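Local coordinates for protein putative hydrolase (Acinetobacter sp. NBRC 100985, PDB 4XUK) that probably hydrolyses organophosphate triesters, and perhaps lactones, at a two-zinc centre of the metallo-beta-lactamase superfamily, at residues E211-S222 and F254-H265. The protein carries 2 engineered substitutions. Residues are numbered along the deposited sequence; the frame is centred on the assembly and turned at random.
Sequences ESIVFIGDIVHS and FAKNGQTIAAPH. With ZN (zinc ion), chain C; ZN (zinc ion), chain D.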
# COMPACT_ATOMS: atom_id res chain seq x y z
N GLU A 211 -17.41 9.78 9.01
CA GLU A 211 -16.54 8.60 8.93
C GLU A 211 -16.36 7.93 10.29
O GLU A 211 -16.08 8.60 11.29
CB GLU A 211 -15.18 8.98 8.35
CG GLU A 211 -14.21 7.82 8.22
CD GLU A 211 -12.96 8.20 7.45
OE1 GLU A 211 -12.90 9.33 6.92
OE2 GLU A 211 -12.02 7.39 7.37
N SER A 212 -16.54 6.62 10.33
CA SER A 212 -16.22 5.84 11.51
C SER A 212 -14.95 5.04 11.24
O SER A 212 -14.82 4.41 10.19
CB SER A 212 -17.36 4.88 11.88
OG SER A 212 -18.49 5.59 12.37
N ILE A 213 -14.02 5.08 12.20
CA ILE A 213 -12.78 4.32 12.10
C ILE A 213 -12.73 3.32 13.23
O ILE A 213 -12.89 3.69 14.40
CB ILE A 213 -11.56 5.24 12.22
CG1 ILE A 213 -11.60 6.32 11.13
CG2 ILE A 213 -10.27 4.43 12.12
CD1 ILE A 213 -11.59 7.73 11.69
N VAL A 214 -12.56 2.04 12.91
CA VAL A 214 -12.41 1.04 13.96
C VAL A 214 -10.96 0.55 14.04
O VAL A 214 -10.40 0.08 13.05
CB VAL A 214 -13.37 -0.16 13.79
CG1 VAL A 214 -13.26 -1.08 15.00
CG2 VAL A 214 -14.82 0.34 13.63
N PHE A 215 -10.36 0.70 15.21
CA PHE A 215 -9.03 0.18 15.42
C PHE A 215 -9.24 -1.21 15.98
O PHE A 215 -9.54 -1.37 17.17
CB PHE A 215 -8.27 1.10 16.38
CG PHE A 215 -8.10 2.50 15.85
CD1 PHE A 215 -9.14 3.42 15.92
CD2 PHE A 215 -6.91 2.89 15.25
CE1 PHE A 215 -8.99 4.70 15.40
CE2 PHE A 215 -6.76 4.18 14.73
CZ PHE A 215 -7.80 5.08 14.82
N ILE A 216 -9.12 -2.22 15.11
CA ILE A 216 -9.66 -3.55 15.40
C ILE A 216 -8.81 -4.47 16.27
O ILE A 216 -9.30 -5.48 16.77
CB ILE A 216 -10.00 -4.33 14.11
CG1 ILE A 216 -8.76 -4.54 13.25
CG2 ILE A 216 -11.07 -3.60 13.33
CD1 ILE A 216 -8.94 -5.63 12.18
N GLY A 217 -7.53 -4.14 16.43
CA GLY A 217 -6.64 -5.01 17.17
C GLY A 217 -6.46 -6.34 16.45
O GLY A 217 -6.49 -6.40 15.21
N ASP A 218 -6.29 -7.41 17.21
CA ASP A 218 -5.91 -8.70 16.65
C ASP A 218 -7.07 -9.67 16.43
O ASP A 218 -6.96 -10.85 16.74
CB ASP A 218 -4.88 -9.36 17.56
CG ASP A 218 -3.50 -8.77 17.40
OD1 ASP A 218 -3.37 -7.67 16.82
OD2 ASP A 218 -2.54 -9.43 17.83
N ILE A 219 -8.16 -9.18 15.86
CA ILE A 219 -9.24 -10.07 15.45
C ILE A 219 -8.89 -10.69 14.10
O ILE A 219 -9.65 -11.49 13.55
CB ILE A 219 -10.57 -9.33 15.34
CG1 ILE A 219 -10.48 -8.23 14.28
CG2 ILE A 219 -10.94 -8.72 16.70
CD1 ILE A 219 -11.80 -7.54 14.01
N VAL A 220 -7.72 -10.33 13.56
CA VAL A 220 -7.23 -10.92 12.32
C VAL A 220 -5.71 -10.76 12.17
O VAL A 220 -5.13 -9.76 12.63
CB VAL A 220 -8.01 -10.37 11.08
CG1 VAL A 220 -7.51 -8.98 10.68
CG2 VAL A 220 -7.92 -11.34 9.93
N HIS A 221 -5.07 -11.73 11.52
CA HIS A 221 -3.61 -11.74 11.40
C HIS A 221 -3.10 -11.80 9.96
O HIS A 221 -1.91 -12.00 9.73
CB HIS A 221 -3.02 -12.91 12.19
CG HIS A 221 -3.00 -12.68 13.66
ND1 HIS A 221 -4.15 -12.61 14.41
CD2 HIS A 221 -1.97 -12.48 14.52
CE1 HIS A 221 -3.84 -12.39 15.68
NE2 HIS A 221 -2.52 -12.31 15.77
N SER A 222 -3.99 -11.64 8.99
CA SER A 222 -3.60 -11.81 7.59
C SER A 222 -4.64 -11.16 6.70
O SER A 222 -5.82 -11.13 7.06
CB SER A 222 -3.49 -13.31 7.28
OG SER A 222 -4.73 -13.98 7.50
N PHE A 254 -18.47 -4.75 9.30
CA PHE A 254 -17.62 -3.87 8.47
C PHE A 254 -18.00 -3.89 6.99
O PHE A 254 -17.96 -2.86 6.31
CB PHE A 254 -16.15 -4.27 8.59
CG PHE A 254 -15.60 -4.22 10.00
CD1 PHE A 254 -16.16 -3.41 10.97
CD2 PHE A 254 -14.51 -5.00 10.34
CE1 PHE A 254 -15.64 -3.39 12.26
CE2 PHE A 254 -13.98 -4.98 11.62
CZ PHE A 254 -14.54 -4.18 12.58
N ALA A 255 -18.34 -5.07 6.48
CA ALA A 255 -18.73 -5.21 5.09
C ALA A 255 -20.05 -4.48 4.78
O ALA A 255 -20.16 -3.82 3.75
CB ALA A 255 -18.82 -6.68 4.69
N LYS A 256 -20.99 -4.63 5.66
CA LYS A 256 -22.25 -3.97 5.54
C LYS A 256 -22.19 -2.44 5.75
O LYS A 256 -22.77 -1.70 5.04
CB LYS A 256 -23.18 -4.61 6.52
CG LYS A 256 -24.57 -4.06 6.50
CD LYS A 256 -25.01 -3.70 7.89
CE LYS A 256 -26.16 -4.55 8.35
NZ LYS A 256 -27.41 -3.76 8.48
N ASN A 257 -21.47 -2.01 6.76
CA ASN A 257 -21.51 -0.62 7.20
C ASN A 257 -20.34 0.24 6.76
O ASN A 257 -20.38 1.46 6.85
CB ASN A 257 -21.74 -0.55 8.71
CG ASN A 257 -23.07 -1.17 9.11
OD1 ASN A 257 -24.12 -0.70 8.69
ND2 ASN A 257 -23.03 -2.22 9.91
N GLY A 258 -19.28 -0.42 6.26
CA GLY A 258 -18.22 0.29 5.57
C GLY A 258 -17.28 1.12 6.41
O GLY A 258 -16.63 2.03 5.87
N GLN A 259 -17.16 0.81 7.70
CA GLN A 259 -16.22 1.53 8.55
C GLN A 259 -14.81 1.42 7.98
O GLN A 259 -14.42 0.39 7.42
CB GLN A 259 -16.21 0.96 9.98
CG GLN A 259 -17.52 1.09 10.75
CD GLN A 259 -18.38 -0.15 10.66
OE1 GLN A 259 -18.47 -0.79 9.60
NE2 GLN A 259 -19.03 -0.51 11.76
N THR A 260 -14.05 2.46 8.15
CA THR A 260 -12.64 2.45 7.89
C THR A 260 -11.97 1.62 9.00
O THR A 260 -12.32 1.76 10.14
CB THR A 260 -12.10 3.88 7.94
OG1 THR A 260 -12.71 4.69 6.93
CG2 THR A 260 -10.67 3.89 7.85
N ILE A 261 -11.00 0.79 8.69
CA ILE A 261 -10.39 -0.13 9.61
C ILE A 261 -8.91 0.15 9.79
O ILE A 261 -8.23 0.36 8.83
CB ILE A 261 -10.57 -1.55 9.03
CG1 ILE A 261 -12.03 -1.86 8.89
CG2 ILE A 261 -9.76 -2.60 9.74
CD1 ILE A 261 -12.75 -1.96 10.18
N ALA A 262 -8.43 0.13 11.04
CA ALA A 262 -7.00 0.25 11.26
C ALA A 262 -6.56 -0.98 12.04
O ALA A 262 -7.02 -1.21 13.16
CB ALA A 262 -6.69 1.52 12.04
N ALA A 263 -5.68 -1.77 11.44
CA ALA A 263 -5.33 -3.07 12.01
C ALA A 263 -3.84 -3.24 12.25
O ALA A 263 -3.04 -3.01 11.35
CB ALA A 263 -5.82 -4.17 11.09
N PRO A 264 -3.47 -3.71 13.46
CA PRO A 264 -2.04 -3.89 13.74
C PRO A 264 -1.39 -4.99 12.89
O PRO A 264 -0.18 -4.91 12.69
CB PRO A 264 -2.01 -4.27 15.23
CG PRO A 264 -3.36 -4.84 15.50
CD PRO A 264 -4.30 -4.04 14.63
N HIS A 265 -2.15 -5.97 12.41
CA HIS A 265 -1.55 -7.06 11.62
C HIS A 265 -2.00 -7.18 10.17
O HIS A 265 -1.90 -8.27 9.59
CB HIS A 265 -1.76 -8.40 12.34
CG HIS A 265 -1.02 -8.50 13.63
ND1 HIS A 265 0.26 -8.02 13.79
CD2 HIS A 265 -1.39 -9.01 14.83
CE1 HIS A 265 0.65 -8.23 15.04
NE2 HIS A 265 -0.33 -8.83 15.68
ZN ZN C . -0.47 -8.92 17.89
ZN ZN D . -2.13 -10.56 19.94
O HOH W 1 -4.91 -6.99 12.86
O HOH W 2 -6.18 -1.53 15.89
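Asp218 OD2 bridges two zinc ions, one of which it shares with His265, in the loops just after two parallel strands, 211-215 and 260-262. It lies 2.1 Å from the zinc ion of chain C and 2.4 Å from that of chain D. His265 NE2 binds the former at 2.2 Å. The carboxylate and imidazole planes stand 47° apart, with Asp218 OD1 resting against the Pro264 ring and His265 CD2. Asp112 and His113 complete the site shared with His265; His108, His110 and His197 complete the other. On the far side from Asp218, His221 sets a ring face over His265 CD2, with the planes at 32°, and Ser57 hydrogen-bonds His265 ND1. Beyond the strands, one water donates to Gly217 O and Val220 O and accepts from His265 N.

Four backbone hydrogen bonds join the segments in parallel register: Thr260 N to Ser212 O, Val214 N to Thr260 O, Ala262 N to Val214 O, and Ile216 N, just past its strand, to Ala262 O. A second water donates to Ala262 O and accepts from Gly217 N. Helix 240-257 makes this a beta-alpha-beta crossover, and its Phe254 packs against one side of the sheet. Ile261 CD1 sits over the centre of that ring, 3.4 Å above its plane. In Ile216, chi1 of 61° places CG1 between the backbone N and the carbonyl carbon, which turns CG2 to Phe254 CZ (3.6 Å) and CD1 to Ala263 CB. The other sheet side carries Ile213, Phe215, Thr260 and Ala262; Glu211 OE2, which also hydrogen-bonds Tyr9 OH, is met by Thr260 OG1 (2.8 Å) from above the carboxylate plane. Both post-strand loops thus deliver ligands to one zinc ion, and through OD2 the two metals probably share the carboxylate's negative charge.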